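Local coordinates for protein tRNA threonylcarbamoyladenosine dehydratase (Escherichia coli, PDB 4D7A) that catalyses the ATP-dependent dehydration of threonylcarbamoyladenosine at position 37 of tRNAs to its cyclic form, and can also accept sulfur from the desulfurase CsdA in vitro, at residues L59-D64 and D106-P111; Y122-D127 and P148-G153. All coordinates share one frame; numbering follows the deposited sequence.

Contact 1 of 2, residues L59-D64 and D106-P111; sequences LIDMDD and DDFVTP. With AMP (adenosine monophosphate), chain K.
M62 and D107 bring the two backbones closest, CA to CA 4.6 Å, and the chain runs of 60-63 and 106-109 point 108° apart. Both segments leave the ends of neighbouring parallel strands in the Rossmann-type fold of the ThiF family, where AMP binds. M62 lays its CB over one ring face, 3.6 Å from the F108 ring centroid, and M62 SD adds an oblique Met-aromatic contact. The bend at chi3 (-53°) turns the M62 methyl back beside D107, with CE 3.1 Å from D107 OD1. D107 OD2 is hydrogen-bonded to Y117 OH. D63 comes to the F108 edge with its carboxylate nearly perpendicular to the ring; D63 OD1 is 3.1 Å from F108 CZ. Were F108 an alanine, M62 CB would probably lose the ring face beneath it, and AMP C5 and C6 the ring carbon CD1 beside them.

The two aspartates hold the ribose. O2' of AMP sits 2.6 Å from both D61 OD1 and D63 OD2, and its single proton could serve either. O3' of AMP donates to D61 OD2, which I38 N also reaches. D61 OD1 also accepts the D63 N-H, an Asx turn, from above the carboxylate plane. At the adenine, V109 N donates to N1 of AMP at 3.1 Å and 162°, and N6 of AMP bonds weakly to V109 O.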
# COMPACT_ATOMS: atom_id res chain seq x y z
N LEU B 59 -16.70 -5.60 -8.00
CA LEU B 59 -16.64 -5.00 -6.68
C LEU B 59 -17.98 -5.17 -5.98
O LEU B 59 -19.01 -4.77 -6.52
CB LEU B 59 -16.31 -3.51 -6.76
CG LEU B 59 -15.07 -3.12 -7.56
CD1 LEU B 59 -14.93 -1.61 -7.57
CD2 LEU B 59 -13.82 -3.78 -6.96
N ILE B 60 -17.95 -5.74 -4.77
CA ILE B 60 -19.20 -5.95 -4.02
C ILE B 60 -19.17 -5.23 -2.67
O ILE B 60 -18.39 -5.57 -1.79
CB ILE B 60 -19.49 -7.45 -3.80
CG1 ILE B 60 -19.40 -8.22 -5.12
CG2 ILE B 60 -20.88 -7.63 -3.14
CD1 ILE B 60 -19.85 -9.69 -5.06
N ASP B 61 -20.04 -4.23 -2.54
CA ASP B 61 -20.18 -3.46 -1.30
C ASP B 61 -21.44 -2.62 -1.43
O ASP B 61 -21.77 -2.19 -2.53
CB ASP B 61 -18.96 -2.55 -1.08
CG ASP B 61 -18.73 -2.20 0.39
OD1 ASP B 61 -19.72 -2.03 1.15
OD2 ASP B 61 -17.55 -2.07 0.78
N MET B 62 -22.15 -2.38 -0.32
CA MET B 62 -23.33 -1.51 -0.39
C MET B 62 -23.09 -0.21 0.37
O MET B 62 -23.97 0.65 0.41
CB MET B 62 -24.60 -2.21 0.18
CG MET B 62 -25.91 -1.62 -0.36
SD MET B 62 -27.47 -2.22 0.36
CE MET B 62 -27.35 -3.99 0.20
N ASP B 63 -21.91 -0.05 0.97
CA ASP B 63 -21.65 1.12 1.81
C ASP B 63 -21.30 2.37 1.02
O ASP B 63 -20.89 2.30 -0.14
CB ASP B 63 -20.53 0.84 2.82
CG ASP B 63 -21.03 0.16 4.07
OD1 ASP B 63 -22.24 -0.16 4.14
OD2 ASP B 63 -20.22 -0.07 4.99
N ASP B 64 -21.48 3.52 1.66
CA ASP B 64 -21.14 4.81 1.08
C ASP B 64 -19.82 5.33 1.63
O ASP B 64 -19.41 4.96 2.73
CB ASP B 64 -22.26 5.82 1.37
CG ASP B 64 -23.58 5.43 0.72
OD1 ASP B 64 -23.55 4.78 -0.34
OD2 ASP B 64 -24.64 5.76 1.29
N ASP B 106 -23.99 -3.68 -5.95
CA ASP B 106 -24.35 -2.78 -4.85
C ASP B 106 -25.19 -3.56 -3.84
O ASP B 106 -26.41 -3.43 -3.79
CB ASP B 106 -25.11 -1.57 -5.41
CG ASP B 106 -25.50 -0.58 -4.33
OD1 ASP B 106 -24.79 -0.48 -3.31
OD2 ASP B 106 -26.53 0.10 -4.52
N ASP B 107 -24.51 -4.38 -3.03
CA ASP B 107 -25.16 -5.34 -2.14
C ASP B 107 -24.13 -5.87 -1.14
O ASP B 107 -22.93 -5.65 -1.32
CB ASP B 107 -25.77 -6.50 -2.95
CG ASP B 107 -26.92 -7.21 -2.22
OD1 ASP B 107 -27.24 -6.85 -1.07
OD2 ASP B 107 -27.51 -8.15 -2.80
N PHE B 108 -24.61 -6.56 -0.11
CA PHE B 108 -23.76 -7.30 0.81
C PHE B 108 -23.96 -8.79 0.58
O PHE B 108 -25.06 -9.21 0.23
CB PHE B 108 -24.09 -6.98 2.26
CG PHE B 108 -23.87 -5.54 2.64
CD1 PHE B 108 -22.65 -4.92 2.42
CD2 PHE B 108 -24.90 -4.81 3.21
CE1 PHE B 108 -22.46 -3.59 2.78
CE2 PHE B 108 -24.72 -3.48 3.56
CZ PHE B 108 -23.50 -2.87 3.35
N VAL B 109 -22.92 -9.59 0.79
CA VAL B 109 -23.03 -11.04 0.68
C VAL B 109 -23.79 -11.59 1.88
O VAL B 109 -23.55 -11.18 3.02
CB VAL B 109 -21.64 -11.71 0.57
CG1 VAL B 109 -21.74 -13.23 0.67
CG2 VAL B 109 -20.97 -11.30 -0.73
N THR B 110 -24.74 -12.48 1.62
CA THR B 110 -25.47 -13.18 2.68
C THR B 110 -25.46 -14.66 2.38
O THR B 110 -25.19 -15.06 1.25
CB THR B 110 -26.94 -12.71 2.78
OG1 THR B 110 -27.67 -13.25 1.68
CG2 THR B 110 -27.05 -11.21 2.79
N PRO B 111 -25.78 -15.50 3.38
CA PRO B 111 -25.93 -16.92 3.06
C PRO B 111 -26.93 -17.16 1.92
O PRO B 111 -26.80 -18.12 1.17
CB PRO B 111 -26.43 -17.53 4.37
CG PRO B 111 -25.84 -16.66 5.41
CD PRO B 111 -25.82 -15.26 4.84
P AMP K . -13.24 -1.21 7.10
O1P AMP K . -11.90 -0.62 6.72
O2P AMP K . -14.17 -0.17 7.69
O3P AMP K . -13.16 -2.45 7.97
O5' AMP K . -13.91 -1.68 5.72
C5' AMP K . -14.86 -2.76 5.65
C4' AMP K . -15.66 -2.77 4.36
O4' AMP K . -16.28 -4.09 4.14
C3' AMP K . -16.80 -1.74 4.29
O3' AMP K . -16.74 -1.03 3.06
C2' AMP K . -18.06 -2.61 4.33
O2' AMP K . -19.20 -2.06 3.68
C1' AMP K . -17.58 -3.88 3.64
N9 AMP K . -18.46 -5.04 3.90
C8 AMP K . -18.87 -5.42 5.13
N7 AMP K . -19.72 -6.48 5.07
C5 AMP K . -19.89 -6.78 3.77
C6 AMP K . -20.65 -7.81 3.01
N6 AMP K . -21.42 -8.71 3.65
N1 AMP K . -20.57 -7.82 1.67
C2 AMP K . -19.81 -6.90 1.02
N3 AMP K . -19.09 -5.94 1.63
C4 AMP K . -19.07 -5.82 2.99

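Contact 2 of 2, residues Y122-D127 and P148-G153; sequences YSYVID and PLVTTG. With GOL (glycerol), chain L.
P148 fills a hollow against the ring of Y124: its CB stands over one face, 3.5 Å from the Y124 ring centroid and 16° off the normal. The next ring carbon, P148 CG, lies 3.4 Å from S123 O. A water in the plane of the Y124 ring, at its edge, joins Y124 OH to L149 O. A glycerol hydroxyl takes the L149 N-H. Behind the proline the strands run parallel, 8° apart. V125 N bonds to P148 O, V150 N to V125 O and D127 N to V150 O. This is the pairing of a beta-alpha-beta crossover, with helix 132-144 between strands 124-127 and 149-152. On one face of the sheet V125 CG1 meets L149 CD1 at 4.0 Å, the two side chains crossing at a slant. L149 and T151 also touch that helix. On the other face I126 and V150 lie alongside each other, CG1 to CG1 4.0 Å. I126 and the Y124 ring pack there against helix 242-266. Back on the V125 and L149 face, D127 lies alongside T151, its OD2 very close to T151 OG1 at 2.4 Å, and K135 makes a salt bridge to D127 OD2. T152 turns OG1 between its own N and carbonyl carbon (chi1 48°), which lets T152 OG1 donate to D127 O at 2.9 Å, in the carbonyl plane on a lone pair.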
# COMPACT_ATOMS: atom_id res chain seq x y z
N TYR B 122 -15.46 -16.81 -10.99
CA TYR B 122 -14.27 -15.98 -10.81
C TYR B 122 -12.96 -16.75 -10.84
O TYR B 122 -12.89 -17.90 -10.40
CB TYR B 122 -14.38 -15.22 -9.50
CG TYR B 122 -15.55 -14.29 -9.45
CD1 TYR B 122 -15.59 -13.16 -10.27
CD2 TYR B 122 -16.62 -14.54 -8.61
CE1 TYR B 122 -16.67 -12.30 -10.23
CE2 TYR B 122 -17.71 -13.68 -8.57
CZ TYR B 122 -17.72 -12.56 -9.38
OH TYR B 122 -18.80 -11.70 -9.34
N SER B 123 -11.91 -16.09 -11.34
CA SER B 123 -10.54 -16.59 -11.25
C SER B 123 -10.06 -16.64 -9.80
O SER B 123 -9.26 -17.49 -9.41
CB SER B 123 -9.60 -15.71 -12.06
OG SER B 123 -10.09 -15.50 -13.38
N TYR B 124 -10.54 -15.69 -9.01
CA TYR B 124 -10.14 -15.56 -7.61
C TYR B 124 -11.12 -14.67 -6.89
O TYR B 124 -11.68 -13.74 -7.47
CB TYR B 124 -8.71 -14.96 -7.47
CG TYR B 124 -7.81 -15.83 -6.63
CD1 TYR B 124 -7.81 -15.75 -5.23
CD2 TYR B 124 -6.95 -16.75 -7.22
CE1 TYR B 124 -6.99 -16.56 -4.45
CE2 TYR B 124 -6.13 -17.57 -6.46
CZ TYR B 124 -6.15 -17.48 -5.09
OH TYR B 124 -5.33 -18.32 -4.36
N VAL B 125 -11.30 -14.93 -5.60
CA VAL B 125 -12.10 -14.05 -4.76
C VAL B 125 -11.22 -13.49 -3.67
O VAL B 125 -10.47 -14.24 -3.04
CB VAL B 125 -13.30 -14.81 -4.14
CG1 VAL B 125 -14.10 -13.89 -3.21
CG2 VAL B 125 -14.19 -15.34 -5.26
N ILE B 126 -11.25 -12.17 -3.49
CA ILE B 126 -10.54 -11.52 -2.39
C ILE B 126 -11.58 -11.08 -1.36
O ILE B 126 -12.41 -10.19 -1.61
CB ILE B 126 -9.69 -10.34 -2.88
CG1 ILE B 126 -8.63 -10.87 -3.87
CG2 ILE B 126 -9.02 -9.61 -1.69
CD1 ILE B 126 -7.72 -9.81 -4.43
N ASP B 127 -11.54 -11.74 -0.21
CA ASP B 127 -12.50 -11.48 0.86
C ASP B 127 -11.95 -10.42 1.79
O ASP B 127 -11.03 -10.68 2.56
CB ASP B 127 -12.81 -12.75 1.64
CG ASP B 127 -13.40 -12.45 3.00
OD1 ASP B 127 -14.15 -11.46 3.10
OD2 ASP B 127 -13.09 -13.17 3.97
N PRO B 148 -11.11 -20.34 -5.82
CA PRO B 148 -9.89 -19.80 -5.20
C PRO B 148 -10.21 -18.54 -4.41
O PRO B 148 -10.87 -17.64 -4.93
CB PRO B 148 -8.99 -19.47 -6.41
CG PRO B 148 -9.49 -20.36 -7.51
CD PRO B 148 -10.99 -20.44 -7.28
N LEU B 149 -9.78 -18.51 -3.16
CA LEU B 149 -10.13 -17.41 -2.29
C LEU B 149 -8.95 -17.07 -1.39
O LEU B 149 -8.20 -17.95 -0.96
CB LEU B 149 -11.38 -17.74 -1.45
CG LEU B 149 -11.79 -16.69 -0.40
CD1 LEU B 149 -13.31 -16.51 -0.34
CD2 LEU B 149 -11.25 -17.05 0.97
N VAL B 150 -8.75 -15.80 -1.13
CA VAL B 150 -7.85 -15.41 -0.06
C VAL B 150 -8.62 -14.48 0.85
O VAL B 150 -9.35 -13.60 0.38
CB VAL B 150 -6.53 -14.76 -0.59
CG1 VAL B 150 -6.79 -13.60 -1.55
CG2 VAL B 150 -5.62 -14.34 0.59
N THR B 151 -8.52 -14.72 2.15
CA THR B 151 -9.24 -13.90 3.08
C THR B 151 -8.26 -13.07 3.88
O THR B 151 -7.03 -13.23 3.79
CB THR B 151 -10.15 -14.74 4.02
OG1 THR B 151 -10.96 -13.85 4.81
CG2 THR B 151 -9.33 -15.64 4.93
N THR B 152 -8.80 -12.10 4.59
CA THR B 152 -7.97 -11.19 5.35
C THR B 152 -8.51 -11.13 6.76
O THR B 152 -9.72 -11.10 6.97
CB THR B 152 -7.93 -9.77 4.70
OG1 THR B 152 -9.26 -9.34 4.40
CG2 THR B 152 -7.15 -9.80 3.40
N GLY B 153 -7.62 -11.14 7.75
CA GLY B 153 -8.08 -10.98 9.10
C GLY B 153 -8.28 -9.49 9.35
O GLY B 153 -8.26 -8.68 8.43
C1 GOL L . -7.98 -20.79 0.10
C2 GOL L . -8.60 -21.73 -0.98
O2 GOL L . -8.56 -21.11 -2.25
C3 GOL L . -10.06 -22.05 -0.61
O3 GOL L . -10.90 -22.26 -1.74
O HOH W 1 -5.59 -18.27 -1.72

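How the contacts relate
Two N-terminal helices precede strand 32-36, which lies between strand 56-60 of contact 1 and strand 124-127 of contact 2. Contact 1 then closes the loop that holds helix 85-96 and strand 101-105. After helix 114-118 the chain crosses to the other side of strand 32-36 and enters strand 124-127. Contact 2 closes the shorter loop around helix 132-144. The loops lie in series, without crossing. The centres of contacts 1 and 2 are 15 Å apart; their nearest atoms are about 5 Å apart. Contact 1 joins loops beyond the strand ends and frames AMP; contact 2 pairs two neighbouring strands in the buried part of the sheet, with the side chain of D127 about 7 Å from AMP.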